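PmbA-related protein (PDB 1VL4) is a putative modulator of DNA gyrase of the PmbA/TldD family and may act as a metallopeptidase. Local coordinates at residues Pro278-Lys283 and Leu346-Gly351; Ile282-Tyr287 and Thr305-Leu310. All blocks are in the same frame, centred on the assembly; numbering follows the deposited sequence.

Interaction 1: Pro278-Lys283 and Leu346-Gly351; sequences PAVSIK and LMLMPG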
loop_
_atom_site.group_PDB
_atom_site.type_symbol
_atom_site.label_atom_id
_atom_site.label_comp_id
_atom_site.label_asym_id
_atom_site.label_seq_id
_atom_site.Cartn_x
_atom_site.Cartn_y
_atom_site.Cartn_z
ATOM N N PRO A 278 35.108 -10.094 -6.737
ATOM C CA PRO A 278 35.705 -10.789 -5.612
ATOM C C PRO A 278 35.663 -10.062 -4.283
ATOM O O PRO A 278 35.611 -10.737 -3.228
ATOM C CB PRO A 278 37.138 -10.987 -6.039
ATOM C CG PRO A 278 37.028 -11.212 -7.520
ATOM C CD PRO A 278 35.928 -10.216 -7.946
ATOM N N ALA A 279 35.670 -8.719 -4.334
ATOM C CA ALA A 279 35.523 -7.883 -3.136
ATOM C C ALA A 279 34.160 -7.981 -2.442
ATOM O O ALA A 279 34.030 -7.534 -1.315
ATOM C CB ALA A 279 35.824 -6.431 -3.456
ATOM N N VAL A 280 33.157 -8.582 -3.077
ATOM C CA VAL A 280 31.795 -8.471 -2.616
ATOM C C VAL A 280 31.346 -9.799 -2.014
ATOM O O VAL A 280 31.332 -10.796 -2.721
ATOM C CB VAL A 280 30.858 -8.103 -3.754
ATOM C CG1 VAL A 280 29.336 -8.252 -3.327
ATOM C CG2 VAL A 280 31.152 -6.708 -4.224
ATOM N N SER A 281 31.029 -9.791 -0.707
ATOM C CA SER A 281 30.366 -10.918 -0.053
ATOM C C SER A 281 29.085 -10.394 0.567
ATOM O O SER A 281 29.098 -9.345 1.216
ATOM C CB SER A 281 31.246 -11.565 1.031
ATOM O OG SER A 281 32.412 -12.198 0.491
ATOM N N ILE A 282 27.997 -11.152 0.386
ATOM C CA ILE A 282 26.722 -10.805 0.913
ATOM C C ILE A 282 26.196 -12.043 1.651
ATOM O O ILE A 282 26.134 -13.169 1.067
ATOM C CB ILE A 282 25.727 -10.401 -0.203
ATOM C CG1 ILE A 282 26.274 -9.183 -0.969
ATOM C CG2 ILE A 282 24.385 -10.061 0.375
ATOM C CD1 ILE A 282 25.429 -8.786 -2.194
ATOM N N LYS A 283 25.813 -11.807 2.909
ATOM C CA LYS A 283 25.322 -12.837 3.809
ATOM C C LYS A 283 23.869 -12.577 4.175
ATOM O O LYS A 283 23.359 -11.436 4.186
ATOM C CB LYS A 283 26.166 -12.856 5.103
ATOM C CG LYS A 283 27.646 -13.186 4.942
ATOM C CD LYS A 283 28.265 -13.649 6.269
ATOM C CE LYS A 283 28.094 -15.124 6.565
ATOM N NZ LYS A 283 28.709 -15.417 7.908
ATOM N N LEU A 346 19.953 -8.830 5.196
ATOM C CA LEU A 346 20.820 -9.044 4.048
ATOM C C LEU A 346 21.977 -8.053 4.148
ATOM O O LEU A 346 21.772 -6.880 3.904
ATOM C CB LEU A 346 20.072 -8.843 2.734
ATOM C CG LEU A 346 20.885 -9.204 1.464
ATOM C CD1 LEU A 346 21.141 -10.685 1.414
ATOM C CD2 LEU A 346 20.197 -8.728 0.246
ATOM N N MET A 347 23.187 -8.572 4.400
ATOM C CA MET A 347 24.347 -7.768 4.714
ATOM C C MET A 347 25.457 -7.873 3.686
ATOM O O MET A 347 25.996 -8.945 3.459
ATOM C CB MET A 347 24.905 -8.163 6.081
ATOM C CG MET A 347 26.113 -7.359 6.501
ATOM S SD MET A 347 26.505 -7.602 8.207
ATOM C CE MET A 347 27.912 -6.538 8.421
ATOM N N LEU A 348 25.876 -6.729 3.173
ATOM C CA LEU A 348 27.129 -6.642 2.421
ATOM C C LEU A 348 28.258 -6.481 3.417
ATOM O O LEU A 348 28.245 -5.567 4.244
ATOM C CB LEU A 348 27.123 -5.456 1.438
ATOM C CG LEU A 348 28.488 -5.236 0.739
ATOM C CD1 LEU A 348 28.587 -6.250 -0.315
ATOM C CD2 LEU A 348 28.613 -3.890 0.120
ATOM N N MET A 349 29.231 -7.385 3.338
ATOM C CA MET A 349 30.254 -7.471 4.308
ATOM C C MET A 349 31.257 -6.335 4.097
ATOM O O MET A 349 31.696 -6.125 2.972
ATOM C CB MET A 349 30.920 -8.829 4.210
ATOM C CG MET A 349 30.001 -10.031 4.481
ATOM S SD MET A 349 29.008 -9.974 6.011
ATOM C CE MET A 349 30.209 -10.168 7.224
ATOM N N PRO A 350 31.646 -5.618 5.179
ATOM C CA PRO A 350 32.568 -4.496 5.025
ATOM C C PRO A 350 33.986 -4.924 4.730
ATOM O O PRO A 350 34.383 -6.034 5.108
ATOM C CB PRO A 350 32.527 -3.793 6.409
ATOM C CG PRO A 350 32.272 -4.872 7.357
ATOM C CD PRO A 350 31.302 -5.812 6.597
ATOM N N GLY A 351 34.731 -4.037 4.081
ATOM C CA GLY A 351 36.160 -4.141 4.001
ATOM C C GLY A 351 36.759 -3.200 5.020
ATOM O O GLY A 351 36.144 -2.933 6.033
HETATM O O HOH W 1 31.969 -7.487 0.773
#

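Interaction 2: Ile282-Tyr287 and Thr305-Leu310; sequences IKDLPY and TEKFVL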
loop_
_atom_site.group_PDB
_atom_site.type_symbol
_atom_site.label_atom_id
_atom_site.label_comp_id
_atom_site.label_asym_id
_atom_site.label_seq_id
_atom_site.Cartn_x
_atom_site.Cartn_y
_atom_site.Cartn_z
ATOM N N ILE A 282 27.997 -11.152 0.386
ATOM C CA ILE A 282 26.722 -10.805 0.913
ATOM C C ILE A 282 26.196 -12.043 1.651
ATOM O O ILE A 282 26.134 -13.169 1.067
ATOM C CB ILE A 282 25.727 -10.401 -0.203
ATOM C CG1 ILE A 282 26.274 -9.183 -0.969
ATOM C CG2 ILE A 282 24.385 -10.061 0.375
ATOM C CD1 ILE A 282 25.429 -8.786 -2.194
ATOM N N LYS A 283 25.813 -11.807 2.909
ATOM C CA LYS A 283 25.322 -12.837 3.809
ATOM C C LYS A 283 23.869 -12.577 4.175
ATOM O O LYS A 283 23.359 -11.436 4.186
ATOM C CB LYS A 283 26.166 -12.856 5.103
ATOM C CG LYS A 283 27.646 -13.186 4.942
ATOM C CD LYS A 283 28.265 -13.649 6.269
ATOM C CE LYS A 283 28.094 -15.124 6.565
ATOM N NZ LYS A 283 28.709 -15.417 7.908
ATOM N N ASP A 284 23.192 -13.673 4.499
ATOM C CA ASP A 284 21.872 -13.603 5.165
ATOM C C ASP A 284 22.138 -13.915 6.617
ATOM O O ASP A 284 22.653 -14.990 6.936
ATOM C CB ASP A 284 20.892 -14.611 4.536
ATOM C CG ASP A 284 19.492 -14.632 5.261
ATOM O OD1 ASP A 284 19.174 -13.682 6.006
ATOM O OD2 ASP A 284 18.757 -15.639 5.153
ATOM N N LEU A 285 21.854 -12.931 7.477
ATOM C CA LEU A 285 22.122 -13.050 8.907
ATOM C C LEU A 285 20.799 -13.149 9.663
ATOM O O LEU A 285 19.924 -12.319 9.465
ATOM C CB LEU A 285 22.860 -11.804 9.399
ATOM C CG LEU A 285 24.337 -11.813 9.657
ATOM C CD1 LEU A 285 25.194 -12.451 8.563
ATOM C CD2 LEU A 285 24.743 -10.395 9.969
ATOM N N PRO A 286 20.643 -14.156 10.560
ATOM C CA PRO A 286 19.414 -14.203 11.413
ATOM C C PRO A 286 19.239 -13.003 12.356
ATOM O O PRO A 286 18.136 -12.666 12.751
ATOM C CB PRO A 286 19.618 -15.478 12.236
ATOM C CG PRO A 286 20.595 -16.322 11.400
ATOM C CD PRO A 286 21.501 -15.347 10.722
ATOM N N TYR A 287 20.355 -12.442 12.778
ATOM C CA TYR A 287 20.343 -11.435 13.799
ATOM C C TYR A 287 21.412 -10.389 13.622
ATOM O O TYR A 287 22.537 -10.700 13.287
ATOM C CB TYR A 287 20.472 -12.067 15.159
ATOM C CG TYR A 287 20.690 -11.117 16.302
ATOM C CD1 TYR A 287 19.614 -10.517 16.991
ATOM C CD2 TYR A 287 21.978 -10.884 16.760
ATOM C CE1 TYR A 287 19.849 -9.642 18.063
ATOM C CE2 TYR A 287 22.218 -9.996 17.789
ATOM C CZ TYR A 287 21.153 -9.402 18.452
ATOM O OH TYR A 287 21.471 -8.621 19.517
ATOM N N THR A 305 18.975 -19.326 9.473
ATOM C CA THR A 305 20.358 -19.731 9.319
ATOM C C THR A 305 21.195 -18.565 8.782
ATOM O O THR A 305 20.699 -17.662 8.083
ATOM C CB THR A 305 20.501 -20.957 8.357
ATOM O OG1 THR A 305 20.062 -20.617 7.053
ATOM C CG2 THR A 305 19.705 -22.143 8.848
ATOM N N GLU A 306 22.470 -18.595 9.137
ATOM C CA GLU A 306 23.492 -17.682 8.615
ATOM C C GLU A 306 24.260 -18.341 7.470
ATOM O O GLU A 306 24.800 -19.463 7.591
ATOM C CB GLU A 306 24.424 -17.235 9.710
ATOM C CG GLU A 306 25.581 -16.277 9.267
ATOM C CD GLU A 306 26.363 -15.730 10.444
ATOM O OE1 GLU A 306 26.014 -16.076 11.601
ATOM O OE2 GLU A 306 27.305 -14.933 10.194
ATOM N N LYS A 307 24.357 -17.636 6.361
ATOM C CA LYS A 307 25.088 -18.189 5.216
ATOM C C LYS A 307 25.505 -17.094 4.263
ATOM O O LYS A 307 24.905 -16.040 4.244
ATOM C CB LYS A 307 24.265 -19.233 4.450
ATOM C CG LYS A 307 23.012 -18.692 3.842
ATOM C CD LYS A 307 21.902 -18.526 4.860
ATOM C CE LYS A 307 20.521 -18.667 4.271
ATOM N NZ LYS A 307 19.537 -18.267 5.311
ATOM N N PHE A 308 26.495 -17.396 3.439
ATOM C CA PHE A 308 26.775 -16.552 2.275
ATOM C C PHE A 308 25.777 -16.780 1.133
ATOM O O PHE A 308 25.485 -17.915 0.720
ATOM C CB PHE A 308 28.191 -16.761 1.761
ATOM C CG PHE A 308 29.250 -16.296 2.719
ATOM C CD1 PHE A 308 29.670 -14.975 2.725
ATOM C CD2 PHE A 308 29.848 -17.205 3.584
ATOM C CE1 PHE A 308 30.614 -14.567 3.573
ATOM C CE2 PHE A 308 30.840 -16.797 4.448
ATOM C CZ PHE A 308 31.214 -15.469 4.451
ATOM N N VAL A 309 25.261 -15.676 0.627
ATOM C CA VAL A 309 24.615 -15.685 -0.665
ATOM C C VAL A 309 25.680 -15.470 -1.768
ATOM O O VAL A 309 25.750 -16.237 -2.720
ATOM C CB VAL A 309 23.473 -14.658 -0.737
ATOM C CG1 VAL A 309 22.759 -14.764 -2.105
ATOM C CG2 VAL A 309 22.472 -14.933 0.384
ATOM N N LEU A 310 26.512 -14.448 -1.591
ATOM C CA LEU A 310 27.705 -14.260 -2.382
ATOM C C LEU A 310 28.890 -14.368 -1.479
ATOM O O LEU A 310 28.958 -13.724 -0.430
ATOM C CB LEU A 310 27.688 -12.874 -3.034
ATOM C CG LEU A 310 27.192 -12.649 -4.458
ATOM C CD1 LEU A 310 26.235 -13.688 -4.971
ATOM C CD2 LEU A 310 26.594 -11.220 -4.561
#

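Interaction 1: Pro278-Lys283 and Leu346-Gly351
The flat groups joining Ser281-Lys283 to Met347-Met349 are peptides, meeting through N-H and C=O; the side chains of Ile282 and Leu348 leave one face of the sheet they build and those of Lys283 and Met347 the other. This is an antiparallel strand pair in a mixed sheet: Lys283 and Met347 form a hydrogen-bonded pair, each N bonded to the other's O at 2.9 Å, and Ile282 and Leu348 the adjacent non-hydrogen-bonded pair. Met349 N adds a third bond to Ser281 O.

On the buried face, Leu348 CD1 touches Val280 CG1 (3.7 Å) and Ile282 CG1 (3.8 Å), while Ile282 CG2 presses tightly on Leu346 CD1 at 3.5 Å. Phe251 packs against both Ile282 and Leu346.

Across the other face, Met349 folds back, its chi2 of -51° placing SD 3.6 Å from Lys283 CG and beside CD. An alanine here would probably leave the aliphatic part of Lys283 without that thioether neighbour and freer to shift, although Glu306 would still hold NZ.

Beyond the strands, a single water continues the join: it accepts from Ser281 N at 2.9 Å and lies 2.6 Å from Met349 O and 2.9 Å from Ala279 O.

Interaction 2: Ile282-Tyr287 and Thr305-Leu310
Lys307 NZ is gripped by Asp284 OD2 across the contact, in a 2.7 Å salt bridge, and by Thr305 O and Thr305 OG1 from its own segment, with Asn335 OD1 as a further partner. It meets OD2 from above the carboxylate plane, 37° out of it. The Lys307 chain bends at chi2; the side chain lies alongside Asp284, pointing the same way. Asp284 is itself held at both oxygens, OD1 by Val344 N and OD2 also by Asn335 ND2; Thr305 OG1 has Thr333 O as another mate.

The strands are antiparallel, Asp284 and Lys307 forming a hydrogen-bonded pair and Lys283 and Phe308 a non-hydrogen-bonded one, and between them lies a classic beta bulge, with Val309 and Leu310 set against the single residue Ile282. The evidence is a shared acceptor: Ile282 O takes Val309 N at 2.7 Å and Leu310 N at 3.0 Å. Ile282 N returns a bond to Leu310 O, and Ile282 CD1 packs on Leu310 CD2 at 3.6 Å.

On the face carrying Phe308, a chi3 of 85° bends the Lys283 chain and sets CE 3.7 Å above the ring plane, over its centre. NZ, 4.6 Å from the ring centroid, makes an off-centre cation-pi contact and forms a 2.7 Å salt bridge with Glu306 OE2, on its anti side and 30° out of the carboxylate plane. Arg114 pairs with OE1.

Overall arrangement
Interactions 1 and 2 use the two edges of one strand: 282-285 pairs with 345-348 in the first and with 307-311 in the second, all in one mixed sheet. Their centres lie 10 Å apart. Ile282 and Lys283 belong to both; Lys283 thus has its aliphatic chain touched by Met349 in interaction 1 and by Phe308 in interaction 2. The contacts also meet directly, with Ser281 CB 3.5 Å from Leu310 O and Met347 SD 3.7 Å from Leu285 CD2. Neither includes a metal or ligand, and both lie on the same side of the chain's centre, about 16 and 14 Å from it between centres.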